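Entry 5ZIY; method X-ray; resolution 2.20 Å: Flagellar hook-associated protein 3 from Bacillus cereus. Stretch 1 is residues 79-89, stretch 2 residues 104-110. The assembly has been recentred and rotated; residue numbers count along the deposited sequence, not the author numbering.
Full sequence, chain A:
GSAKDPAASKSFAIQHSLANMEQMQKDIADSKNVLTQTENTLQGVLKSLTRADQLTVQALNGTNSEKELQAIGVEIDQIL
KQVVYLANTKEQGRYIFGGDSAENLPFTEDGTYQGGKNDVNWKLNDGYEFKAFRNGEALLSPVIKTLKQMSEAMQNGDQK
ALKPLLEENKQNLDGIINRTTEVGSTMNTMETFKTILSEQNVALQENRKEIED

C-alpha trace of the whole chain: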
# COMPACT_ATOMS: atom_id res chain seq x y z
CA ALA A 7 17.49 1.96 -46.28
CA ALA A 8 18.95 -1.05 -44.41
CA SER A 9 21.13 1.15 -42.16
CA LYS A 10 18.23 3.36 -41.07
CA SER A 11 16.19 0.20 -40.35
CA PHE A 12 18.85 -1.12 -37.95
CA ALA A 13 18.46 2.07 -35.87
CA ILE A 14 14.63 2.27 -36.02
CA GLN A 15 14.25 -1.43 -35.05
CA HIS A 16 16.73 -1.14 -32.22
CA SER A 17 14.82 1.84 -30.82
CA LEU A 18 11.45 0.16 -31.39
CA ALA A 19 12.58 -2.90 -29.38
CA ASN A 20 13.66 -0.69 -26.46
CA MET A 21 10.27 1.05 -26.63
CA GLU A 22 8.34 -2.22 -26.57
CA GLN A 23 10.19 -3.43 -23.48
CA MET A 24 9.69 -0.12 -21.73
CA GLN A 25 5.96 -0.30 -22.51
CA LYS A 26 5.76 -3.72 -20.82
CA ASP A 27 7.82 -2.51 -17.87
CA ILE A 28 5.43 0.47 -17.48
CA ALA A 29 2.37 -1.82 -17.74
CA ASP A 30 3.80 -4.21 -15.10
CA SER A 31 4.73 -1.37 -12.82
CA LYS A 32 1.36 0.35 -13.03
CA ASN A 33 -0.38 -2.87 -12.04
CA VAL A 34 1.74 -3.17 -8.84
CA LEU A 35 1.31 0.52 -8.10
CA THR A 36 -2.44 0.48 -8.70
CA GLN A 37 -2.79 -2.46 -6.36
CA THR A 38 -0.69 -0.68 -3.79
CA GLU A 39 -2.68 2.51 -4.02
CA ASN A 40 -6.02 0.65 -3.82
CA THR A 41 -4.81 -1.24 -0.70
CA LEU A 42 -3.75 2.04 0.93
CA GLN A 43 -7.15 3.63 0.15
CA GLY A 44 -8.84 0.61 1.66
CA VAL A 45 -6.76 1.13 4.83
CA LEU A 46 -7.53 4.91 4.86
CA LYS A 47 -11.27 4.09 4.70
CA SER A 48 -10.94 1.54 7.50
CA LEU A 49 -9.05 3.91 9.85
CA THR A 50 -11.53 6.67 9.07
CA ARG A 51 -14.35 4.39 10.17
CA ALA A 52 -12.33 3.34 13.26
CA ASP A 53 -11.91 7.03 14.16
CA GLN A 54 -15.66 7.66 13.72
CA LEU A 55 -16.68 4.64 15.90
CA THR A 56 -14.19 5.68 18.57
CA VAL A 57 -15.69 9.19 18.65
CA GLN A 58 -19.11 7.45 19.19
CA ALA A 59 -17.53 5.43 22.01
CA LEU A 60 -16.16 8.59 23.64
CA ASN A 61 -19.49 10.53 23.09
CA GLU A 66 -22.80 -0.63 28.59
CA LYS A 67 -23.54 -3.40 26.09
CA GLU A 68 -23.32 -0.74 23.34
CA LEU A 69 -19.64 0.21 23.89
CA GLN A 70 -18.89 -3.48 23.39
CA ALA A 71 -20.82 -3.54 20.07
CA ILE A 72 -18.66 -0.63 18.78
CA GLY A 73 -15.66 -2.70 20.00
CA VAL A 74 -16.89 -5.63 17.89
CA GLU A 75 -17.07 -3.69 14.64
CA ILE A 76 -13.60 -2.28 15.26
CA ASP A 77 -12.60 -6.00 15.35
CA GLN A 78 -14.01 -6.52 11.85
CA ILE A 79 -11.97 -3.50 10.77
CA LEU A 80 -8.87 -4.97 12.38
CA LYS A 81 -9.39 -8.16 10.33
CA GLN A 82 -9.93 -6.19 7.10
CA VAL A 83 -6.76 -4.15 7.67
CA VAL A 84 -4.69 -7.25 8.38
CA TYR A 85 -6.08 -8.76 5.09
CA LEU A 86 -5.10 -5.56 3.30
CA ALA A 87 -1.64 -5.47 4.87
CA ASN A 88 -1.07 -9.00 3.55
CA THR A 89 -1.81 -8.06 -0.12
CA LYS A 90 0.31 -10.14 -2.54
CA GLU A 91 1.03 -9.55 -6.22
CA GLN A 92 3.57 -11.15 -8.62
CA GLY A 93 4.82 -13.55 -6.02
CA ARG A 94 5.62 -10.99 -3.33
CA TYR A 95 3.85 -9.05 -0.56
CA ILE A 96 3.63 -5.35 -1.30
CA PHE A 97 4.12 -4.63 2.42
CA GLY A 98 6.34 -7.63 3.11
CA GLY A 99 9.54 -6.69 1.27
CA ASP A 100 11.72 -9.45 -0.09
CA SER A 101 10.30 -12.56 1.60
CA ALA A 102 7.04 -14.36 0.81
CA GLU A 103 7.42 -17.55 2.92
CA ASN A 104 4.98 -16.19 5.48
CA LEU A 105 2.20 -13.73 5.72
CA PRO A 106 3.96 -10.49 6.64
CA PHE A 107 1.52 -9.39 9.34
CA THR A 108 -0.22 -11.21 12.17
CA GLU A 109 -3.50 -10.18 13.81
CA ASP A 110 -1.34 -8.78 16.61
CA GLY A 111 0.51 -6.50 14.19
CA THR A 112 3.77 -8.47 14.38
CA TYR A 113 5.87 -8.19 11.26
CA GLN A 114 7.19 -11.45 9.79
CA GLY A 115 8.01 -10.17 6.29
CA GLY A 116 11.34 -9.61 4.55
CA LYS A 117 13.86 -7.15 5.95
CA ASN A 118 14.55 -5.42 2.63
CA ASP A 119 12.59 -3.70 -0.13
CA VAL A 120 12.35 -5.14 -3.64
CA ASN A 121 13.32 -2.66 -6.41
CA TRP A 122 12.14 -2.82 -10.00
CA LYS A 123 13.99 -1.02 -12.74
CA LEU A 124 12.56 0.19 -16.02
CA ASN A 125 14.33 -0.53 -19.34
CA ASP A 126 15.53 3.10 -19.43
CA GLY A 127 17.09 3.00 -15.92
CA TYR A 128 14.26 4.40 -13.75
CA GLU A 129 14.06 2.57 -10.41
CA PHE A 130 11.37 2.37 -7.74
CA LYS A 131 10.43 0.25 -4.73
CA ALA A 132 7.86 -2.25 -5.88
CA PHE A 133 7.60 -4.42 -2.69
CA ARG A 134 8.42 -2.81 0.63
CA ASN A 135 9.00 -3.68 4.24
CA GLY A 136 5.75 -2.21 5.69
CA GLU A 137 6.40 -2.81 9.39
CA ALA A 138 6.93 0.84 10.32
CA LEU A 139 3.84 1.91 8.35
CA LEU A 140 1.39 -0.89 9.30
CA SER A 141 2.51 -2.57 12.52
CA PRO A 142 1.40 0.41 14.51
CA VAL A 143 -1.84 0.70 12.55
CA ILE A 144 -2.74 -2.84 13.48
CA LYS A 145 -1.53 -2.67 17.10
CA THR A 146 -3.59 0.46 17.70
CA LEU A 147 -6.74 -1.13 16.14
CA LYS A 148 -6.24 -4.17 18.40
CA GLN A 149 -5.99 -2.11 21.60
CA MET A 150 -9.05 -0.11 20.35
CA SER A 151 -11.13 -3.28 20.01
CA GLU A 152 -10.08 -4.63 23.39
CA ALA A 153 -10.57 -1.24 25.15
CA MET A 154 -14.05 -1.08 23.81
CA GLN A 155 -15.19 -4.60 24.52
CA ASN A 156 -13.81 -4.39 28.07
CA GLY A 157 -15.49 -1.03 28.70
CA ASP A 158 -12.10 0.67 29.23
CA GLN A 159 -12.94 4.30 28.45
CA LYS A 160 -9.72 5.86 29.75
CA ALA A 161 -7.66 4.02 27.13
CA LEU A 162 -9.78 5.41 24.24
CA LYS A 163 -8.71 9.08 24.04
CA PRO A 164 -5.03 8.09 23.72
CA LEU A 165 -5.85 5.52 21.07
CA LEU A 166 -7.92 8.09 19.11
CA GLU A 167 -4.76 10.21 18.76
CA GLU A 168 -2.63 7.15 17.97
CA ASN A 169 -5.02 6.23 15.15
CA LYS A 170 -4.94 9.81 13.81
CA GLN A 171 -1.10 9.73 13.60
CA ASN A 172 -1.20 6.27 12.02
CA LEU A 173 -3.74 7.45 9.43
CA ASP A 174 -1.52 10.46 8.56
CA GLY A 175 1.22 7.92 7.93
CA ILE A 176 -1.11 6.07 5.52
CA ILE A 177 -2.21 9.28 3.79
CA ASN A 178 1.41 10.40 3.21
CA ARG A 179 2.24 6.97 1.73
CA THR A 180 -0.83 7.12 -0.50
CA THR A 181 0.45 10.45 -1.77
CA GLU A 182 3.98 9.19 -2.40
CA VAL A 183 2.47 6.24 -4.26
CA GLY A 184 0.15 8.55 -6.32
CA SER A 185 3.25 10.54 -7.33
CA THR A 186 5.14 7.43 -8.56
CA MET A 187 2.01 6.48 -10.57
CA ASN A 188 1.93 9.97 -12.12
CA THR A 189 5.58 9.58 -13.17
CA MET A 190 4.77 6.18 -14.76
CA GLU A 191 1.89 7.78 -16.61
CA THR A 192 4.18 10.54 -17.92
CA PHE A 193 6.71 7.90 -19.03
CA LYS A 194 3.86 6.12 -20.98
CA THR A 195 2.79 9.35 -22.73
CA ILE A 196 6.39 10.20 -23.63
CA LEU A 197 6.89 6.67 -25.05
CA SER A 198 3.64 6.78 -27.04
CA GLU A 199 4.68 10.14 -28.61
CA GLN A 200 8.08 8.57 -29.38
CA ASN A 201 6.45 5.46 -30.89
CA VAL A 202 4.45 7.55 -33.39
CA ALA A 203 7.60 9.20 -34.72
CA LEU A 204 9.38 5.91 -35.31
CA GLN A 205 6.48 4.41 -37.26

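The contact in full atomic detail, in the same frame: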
# COMPACT_ATOMS: atom_id res chain seq x y z
N ILE A 79 -12.87 -4.42 11.43
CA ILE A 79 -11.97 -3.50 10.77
C ILE A 79 -10.53 -3.97 10.96
O ILE A 79 -9.72 -3.92 10.03
CB ILE A 79 -12.22 -2.05 11.28
CG1 ILE A 79 -13.57 -1.55 10.70
CG2 ILE A 79 -11.16 -1.07 10.83
CD1 ILE A 79 -14.04 -0.17 11.26
N LEU A 80 -10.20 -4.45 12.15
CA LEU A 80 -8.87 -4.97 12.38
C LEU A 80 -8.58 -6.13 11.39
O LEU A 80 -7.53 -6.18 10.74
CB LEU A 80 -8.71 -5.43 13.83
CG LEU A 80 -7.50 -6.31 14.10
CD1 LEU A 80 -6.24 -5.52 13.99
CD2 LEU A 80 -7.60 -6.92 15.50
N LYS A 81 -9.54 -7.04 11.26
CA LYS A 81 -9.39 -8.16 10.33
C LYS A 81 -9.24 -7.68 8.88
O LYS A 81 -8.43 -8.19 8.15
CB LYS A 81 -10.55 -9.14 10.49
CG LYS A 81 -10.59 -9.83 11.87
CD LYS A 81 -11.72 -10.89 11.92
CE LYS A 81 -12.24 -11.20 13.35
NZ LYS A 81 -11.17 -11.27 14.40
N GLN A 82 -9.98 -6.66 8.49
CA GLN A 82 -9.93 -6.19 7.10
C GLN A 82 -8.56 -5.57 6.85
O GLN A 82 -7.96 -5.78 5.79
CB GLN A 82 -11.04 -5.17 6.87
CG GLN A 82 -10.96 -4.37 5.57
CD GLN A 82 -11.34 -5.19 4.35
OE1 GLN A 82 -11.37 -6.43 4.39
NE2 GLN A 82 -11.66 -4.49 3.25
N VAL A 83 -8.04 -4.83 7.84
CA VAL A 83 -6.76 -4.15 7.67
C VAL A 83 -5.60 -5.13 7.63
O VAL A 83 -4.64 -4.92 6.89
CB VAL A 83 -6.52 -3.08 8.78
CG1 VAL A 83 -5.12 -2.51 8.70
CG2 VAL A 83 -7.56 -1.96 8.63
N VAL A 84 -5.67 -6.18 8.45
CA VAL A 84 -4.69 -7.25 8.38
C VAL A 84 -4.74 -7.94 6.98
O VAL A 84 -3.72 -8.16 6.38
CB VAL A 84 -4.87 -8.28 9.51
CG1 VAL A 84 -3.94 -9.47 9.30
CG2 VAL A 84 -4.55 -7.69 10.85
N TYR A 85 -5.93 -8.25 6.47
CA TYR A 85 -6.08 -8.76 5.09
C TYR A 85 -5.39 -7.84 4.08
O TYR A 85 -4.58 -8.30 3.29
CB TYR A 85 -7.56 -8.94 4.78
CG TYR A 85 -8.02 -9.03 3.34
CD1 TYR A 85 -7.88 -10.21 2.57
CD2 TYR A 85 -8.71 -7.96 2.76
CE1 TYR A 85 -8.38 -10.27 1.24
CE2 TYR A 85 -9.20 -8.02 1.45
CZ TYR A 85 -9.03 -9.15 0.69
OH TYR A 85 -9.56 -9.11 -0.61
N LEU A 86 -5.65 -6.54 4.19
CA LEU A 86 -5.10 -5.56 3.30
C LEU A 86 -3.58 -5.45 3.46
O LEU A 86 -2.86 -5.30 2.50
CB LEU A 86 -5.79 -4.17 3.47
CG LEU A 86 -7.26 -3.94 3.10
CD1 LEU A 86 -7.77 -2.55 3.63
CD2 LEU A 86 -7.61 -4.05 1.55
N ALA A 87 -3.06 -5.54 4.66
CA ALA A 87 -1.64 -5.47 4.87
C ALA A 87 -0.89 -6.67 4.27
O ALA A 87 0.31 -6.57 3.93
CB ALA A 87 -1.33 -5.29 6.41
N ASN A 88 -1.60 -7.79 4.11
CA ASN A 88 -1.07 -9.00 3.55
C ASN A 88 -1.33 -9.14 2.04
O ASN A 88 -1.21 -10.23 1.53
CB ASN A 88 -1.64 -10.24 4.30
CG ASN A 88 -1.07 -10.36 5.70
OD1 ASN A 88 0.06 -9.95 5.94
ND2 ASN A 88 -1.86 -10.91 6.63
N THR A 89 -1.65 -8.04 1.33
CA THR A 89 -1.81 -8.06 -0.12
C THR A 89 -0.55 -8.54 -0.87
O THR A 89 0.57 -8.13 -0.57
CB THR A 89 -2.32 -6.69 -0.66
OG1 THR A 89 -3.57 -6.38 -0.03
CG2 THR A 89 -2.53 -6.71 -2.19
N ASN A 104 6.06 -16.38 4.53
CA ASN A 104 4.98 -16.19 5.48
C ASN A 104 4.20 -14.95 5.17
O ASN A 104 4.70 -14.00 4.52
CB ASN A 104 5.52 -16.04 6.91
CG ASN A 104 6.40 -17.18 7.32
OD1 ASN A 104 5.93 -18.24 7.74
ND2 ASN A 104 7.71 -16.97 7.24
N LEU A 105 2.98 -14.94 5.69
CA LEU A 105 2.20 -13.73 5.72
C LEU A 105 2.99 -12.67 6.51
O LEU A 105 3.49 -12.94 7.59
CB LEU A 105 0.84 -14.00 6.36
CG LEU A 105 -0.21 -14.87 5.62
CD1 LEU A 105 -1.48 -14.95 6.48
CD2 LEU A 105 -0.54 -14.37 4.23
N PRO A 106 3.09 -11.44 5.98
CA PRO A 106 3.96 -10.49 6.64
C PRO A 106 3.42 -9.91 7.95
O PRO A 106 4.22 -9.49 8.80
CB PRO A 106 4.16 -9.42 5.59
CG PRO A 106 3.08 -9.55 4.69
CD PRO A 106 2.73 -10.97 4.64
N PHE A 107 2.09 -9.86 8.10
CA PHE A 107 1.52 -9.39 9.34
C PHE A 107 0.59 -10.38 10.00
O PHE A 107 -0.26 -10.98 9.34
CB PHE A 107 0.77 -8.09 9.15
CG PHE A 107 1.63 -7.00 8.62
CD1 PHE A 107 1.89 -6.90 7.28
CD2 PHE A 107 2.22 -6.09 9.47
CE1 PHE A 107 2.69 -5.92 6.79
CE2 PHE A 107 3.02 -5.11 8.96
CZ PHE A 107 3.26 -5.04 7.63
N THR A 108 0.74 -10.50 11.32
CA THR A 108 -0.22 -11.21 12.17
C THR A 108 -1.35 -10.31 12.63
O THR A 108 -1.28 -9.09 12.55
CB THR A 108 0.46 -11.82 13.42
OG1 THR A 108 0.76 -10.79 14.37
CG2 THR A 108 1.74 -12.49 13.04
N GLU A 109 -2.39 -10.93 13.18
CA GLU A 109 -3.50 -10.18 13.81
C GLU A 109 -3.06 -9.33 14.97
O GLU A 109 -3.81 -8.48 15.39
CB GLU A 109 -4.54 -11.17 14.35
N ASP A 110 -1.90 -9.62 15.55
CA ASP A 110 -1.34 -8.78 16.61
C ASP A 110 -0.51 -7.62 16.07
O ASP A 110 -0.00 -6.82 16.83
CB ASP A 110 -0.43 -9.62 17.52
CG ASP A 110 -1.11 -10.85 18.07
OD1 ASP A 110 -2.33 -10.79 18.36
OD2 ASP A 110 -0.42 -11.89 18.21

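Residues 79-87 form the last turns of a helix that begins earlier in the chain. Asn-88 is the first residue to leave helical phi/psi. Residues 104-110 have no regular secondary structure and lie along one side of this helix. The backbones come nearest at Asn-88 and Pro-106, with CA atoms 6.1 Å apart, and at Val-84 and Glu-109, with CA atoms 6.3 Å apart. The two segments therefore run in opposite directions. Together they bury 358 Å².

The polar link is made by one side chain. The Asn-88 amide pairs with both backbone polar groups of Phe-107. Phe-107 N donates to Asn-88 OD1 at 3.0 Å, and Asn-88 ND2 donates to Phe-107 O at 3.1 Å. Both bonds are close to straight, with angles of 156° and 162°. An extended residue, here with phi/psi of -123/137, can offer its N-H and C=O on the same side, and a carboxamide supplies the matching acceptor and donor. Asn-88 OD1 also lies 3.4 Å from Pro-106 N, but proline has no hydrogen to share.

The Asn-88 backbone N-H is satisfied by the helix: Asn-88 N donates to Val-84 O at 3.1 Å, with a weak second bond from Asn-88 N to Tyr-85 O at 3.1 Å. Leu-86 O accepts from both Thr-89 N, at 3.2 Å, and Thr-89 OG1, at 2.8 Å. In the loop, Asp-110 N makes a weak bond to Thr-108 OG1 at 3.1 Å.

The remaining contacts are van der Waals. Ala-87 CB meets Phe-107 CD1 at 3.7 Å, an apolar contact oblique to the ring. Val-84 CG2 packs on the loop backbone, 3.9 Å from Thr-108 O and 4.0 Å from Glu-109 CA. Leu-80 CD1 approaches Glu-109 O at 4.1 Å. The Glu-109 side chain is not modelled beyond CB.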